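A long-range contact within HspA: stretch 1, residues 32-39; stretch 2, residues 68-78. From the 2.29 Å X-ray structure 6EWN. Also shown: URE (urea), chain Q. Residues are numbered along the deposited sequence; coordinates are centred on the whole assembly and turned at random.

Stretch 1, residues 32-39: QVTAEAVS
Stretch 2 68-78: VIPLPVRIQNT

The contact is a side-chain packing of a hairpin-like turn against an irregular segment that bends round the tip of the turn, with apolar pairs, one salt bridge and no hydrogen bond between the two stretches. Residues 32-39 fold back on themselves: Ser39 N donates to Gln32 O (2.6 Å) and Thr34 N to Ala37 O (2.9 Å). The turn itself passes through Ala35 (phi/psi 53/84) and Glu36 (35/29), both with positive phi. Residues 68-78 form no regular helix or strand. Residues 68-70 run antiparallel to residues 37-39 (CA atoms of Ser39 and Val68 4.1 Å apart, of Ala37 and Pro70 5.9 Å); the segment then rounds the tip, with Glu36 CA 5.0 Å from Arg74 CA, and reaches the first arm, with Val33 CA 7.3 Å from Asn77 CA.

Three apolar pairs contribute to the packing. The CA-to-CB bonds of Val33 (chi1 t) and Ile75 (chi1 p, chi2 125°) point toward the other stretch, and Val33 CG1 lies 3.3 Å from Ile75 CD1. Val38 (chi1 t) reaches Leu71, whose chi1 of -117° lies between wells, with Val38 CG2 to Leu71 CD1 at 3.7 Å. Ala37 CB lies 4.0 Å from Val68 CG1 (Val68 chi1 t).

Glu36 loses the most surface to the other stretch, 114 Å². Its CA-to-CB bond points toward residues 68-78, its chi angles are p, t and -69°, and OE2 forms a salt bridge with Arg74 NH2 at 3.4 Å. Because that oxygen lies well out of the guanidinium plane, no N-H points at it and the attraction is one of charge alone. Arg74 leaves its backbone sideways (t, 126°, m, 104°), yet its end comes nearer, placing NH2 3.3 Å from Glu36 CG. Glu36 OE1 stands 3.4 Å from Leu71 O, but both are acceptors.

Urea lies beside the second stretch, with its N1 2.7 Å from Ile69 N.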

# COMPACT_ATOMS: atom_id res chain seq x y z
N GLN A 32 3.66 8.23 -1.09
CA GLN A 32 4.31 9.41 -1.62
C GLN A 32 4.86 9.12 -3.00
O GLN A 32 5.31 8.00 -3.25
CB GLN A 32 5.45 9.88 -0.72
CG GLN A 32 4.99 10.49 0.59
CD GLN A 32 4.80 9.48 1.73
OE1 GLN A 32 4.43 8.31 1.54
NE2 GLN A 32 5.06 9.94 2.93
N VAL A 33 4.79 10.10 -3.90
CA VAL A 33 5.48 10.02 -5.19
C VAL A 33 6.63 11.01 -5.22
O VAL A 33 6.46 12.19 -4.90
CB VAL A 33 4.55 10.28 -6.38
CG1 VAL A 33 5.39 10.20 -7.67
CG2 VAL A 33 3.36 9.29 -6.39
N THR A 34 7.80 10.53 -5.63
CA THR A 34 9.00 11.36 -5.57
C THR A 34 9.76 11.12 -6.87
O THR A 34 10.51 10.14 -6.98
CB THR A 34 9.85 11.05 -4.34
OG1 THR A 34 9.36 9.87 -3.67
CG2 THR A 34 9.90 12.31 -3.37
N ALA A 35 9.57 12.03 -7.83
CA ALA A 35 10.02 11.83 -9.20
C ALA A 35 9.51 10.51 -9.76
O ALA A 35 10.24 9.52 -9.72
CB ALA A 35 11.53 11.90 -9.28
N GLU A 36 8.26 10.50 -10.27
CA GLU A 36 7.49 9.36 -10.76
C GLU A 36 7.72 8.07 -10.00
O GLU A 36 7.57 6.99 -10.57
CB GLU A 36 7.76 9.12 -12.25
CG GLU A 36 9.15 8.71 -12.60
CD GLU A 36 9.31 8.05 -13.98
OE1 GLU A 36 8.83 6.93 -14.20
OE2 GLU A 36 9.95 8.64 -14.85
N ALA A 37 8.07 8.18 -8.71
CA ALA A 37 8.46 7.03 -7.90
C ALA A 37 7.50 6.93 -6.71
O ALA A 37 7.68 7.63 -5.70
CB ALA A 37 9.91 7.15 -7.45
N VAL A 38 6.53 6.03 -6.83
CA VAL A 38 5.47 5.85 -5.86
C VAL A 38 6.01 5.01 -4.70
O VAL A 38 6.60 3.95 -4.94
CB VAL A 38 4.25 5.19 -6.53
CG1 VAL A 38 2.91 5.49 -5.81
CG2 VAL A 38 4.16 5.64 -8.01
N SER A 39 5.85 5.47 -3.46
CA SER A 39 6.48 4.84 -2.32
C SER A 39 5.46 4.06 -1.51
O SER A 39 4.36 4.56 -1.24
CB SER A 39 7.16 5.90 -1.44
OG SER A 39 8.02 5.36 -0.45
N VAL A 68 8.79 0.85 -3.41
CA VAL A 68 8.48 1.89 -4.36
C VAL A 68 7.84 1.28 -5.61
O VAL A 68 6.61 1.11 -5.67
CB VAL A 68 9.77 2.67 -4.68
CG1 VAL A 68 9.47 4.06 -5.00
CG2 VAL A 68 10.71 2.65 -3.51
N ILE A 69 8.68 0.92 -6.58
CA ILE A 69 8.33 0.36 -7.89
C ILE A 69 8.43 1.42 -8.99
O ILE A 69 7.70 2.42 -8.97
CB ILE A 69 6.95 -0.27 -7.90
CG1 ILE A 69 6.90 -1.45 -6.93
CG2 ILE A 69 6.67 -0.74 -9.29
CD1 ILE A 69 5.64 -2.22 -6.94
N PRO A 70 9.28 1.21 -9.99
CA PRO A 70 9.31 2.12 -11.14
C PRO A 70 8.08 1.97 -12.05
O PRO A 70 7.44 0.92 -12.15
CB PRO A 70 10.58 1.71 -11.90
CG PRO A 70 11.34 0.76 -10.96
CD PRO A 70 10.32 0.16 -10.09
N LEU A 71 7.82 3.05 -12.78
CA LEU A 71 6.67 3.22 -13.64
C LEU A 71 7.10 3.38 -15.11
O LEU A 71 8.25 3.75 -15.38
CB LEU A 71 5.91 4.46 -13.19
CG LEU A 71 4.50 4.50 -12.65
CD1 LEU A 71 4.37 5.63 -11.74
CD2 LEU A 71 3.63 4.77 -13.74
N PRO A 72 6.20 3.18 -16.08
CA PRO A 72 6.48 3.55 -17.48
C PRO A 72 6.22 4.99 -17.86
O PRO A 72 6.61 5.40 -18.97
CB PRO A 72 5.54 2.68 -18.27
CG PRO A 72 4.89 1.73 -17.26
CD PRO A 72 4.95 2.43 -15.97
N VAL A 73 5.57 5.75 -16.99
CA VAL A 73 5.09 7.08 -17.32
C VAL A 73 5.21 7.94 -16.08
O VAL A 73 4.95 7.48 -14.97
CB VAL A 73 3.62 7.08 -17.82
CG1 VAL A 73 3.54 7.00 -19.34
CG2 VAL A 73 2.73 5.99 -17.11
N ARG A 74 5.55 9.22 -16.30
CA ARG A 74 5.46 10.25 -15.27
C ARG A 74 4.03 10.43 -14.80
O ARG A 74 3.09 10.52 -15.60
CB ARG A 74 5.99 11.60 -15.79
CG ARG A 74 5.55 12.83 -14.95
CD ARG A 74 6.72 13.68 -14.50
NE ARG A 74 7.72 12.90 -13.79
CZ ARG A 74 8.87 12.51 -14.30
NH1 ARG A 74 9.24 12.86 -15.52
NH2 ARG A 74 9.69 11.79 -13.56
N ILE A 75 3.88 10.58 -13.49
CA ILE A 75 2.58 10.53 -12.84
C ILE A 75 1.94 11.91 -12.74
O ILE A 75 2.50 12.91 -13.23
CB ILE A 75 2.72 9.92 -11.45
CG1 ILE A 75 3.47 10.90 -10.54
CG2 ILE A 75 3.45 8.61 -11.57
CD1 ILE A 75 2.72 11.25 -9.27
N GLN A 76 0.78 11.96 -12.08
CA GLN A 76 0.17 13.23 -11.69
C GLN A 76 -0.37 13.13 -10.27
O GLN A 76 -1.34 12.43 -10.00
CB GLN A 76 -0.93 13.62 -12.67
CG GLN A 76 -1.50 14.97 -12.50
CD GLN A 76 -0.50 16.12 -12.45
OE1 GLN A 76 0.64 15.98 -12.08
NE2 GLN A 76 -0.97 17.30 -12.80
N ASN A 77 0.26 13.85 -9.36
CA ASN A 77 -0.10 13.79 -7.95
C ASN A 77 -1.60 13.89 -7.75
O ASN A 77 -2.20 13.11 -7.01
CB ASN A 77 0.63 14.90 -7.21
CG ASN A 77 2.14 14.62 -7.10
OD1 ASN A 77 2.98 15.15 -7.86
ND2 ASN A 77 2.49 13.77 -6.15
N THR A 78 -2.21 14.87 -8.40
CA THR A 78 -3.65 15.10 -8.27
C THR A 78 -4.54 13.98 -8.83
O THR A 78 -4.91 13.06 -8.11
CB THR A 78 -4.06 16.43 -8.94
OG1 THR A 78 -4.08 16.26 -10.37
CG2 THR A 78 -3.09 17.54 -8.58
C URE Q . 11.26 -1.51 -7.46
O URE Q . 12.05 -1.59 -8.24
N1 URE Q . 11.04 -0.41 -6.58
N2 URE Q . 10.56 -2.65 -7.54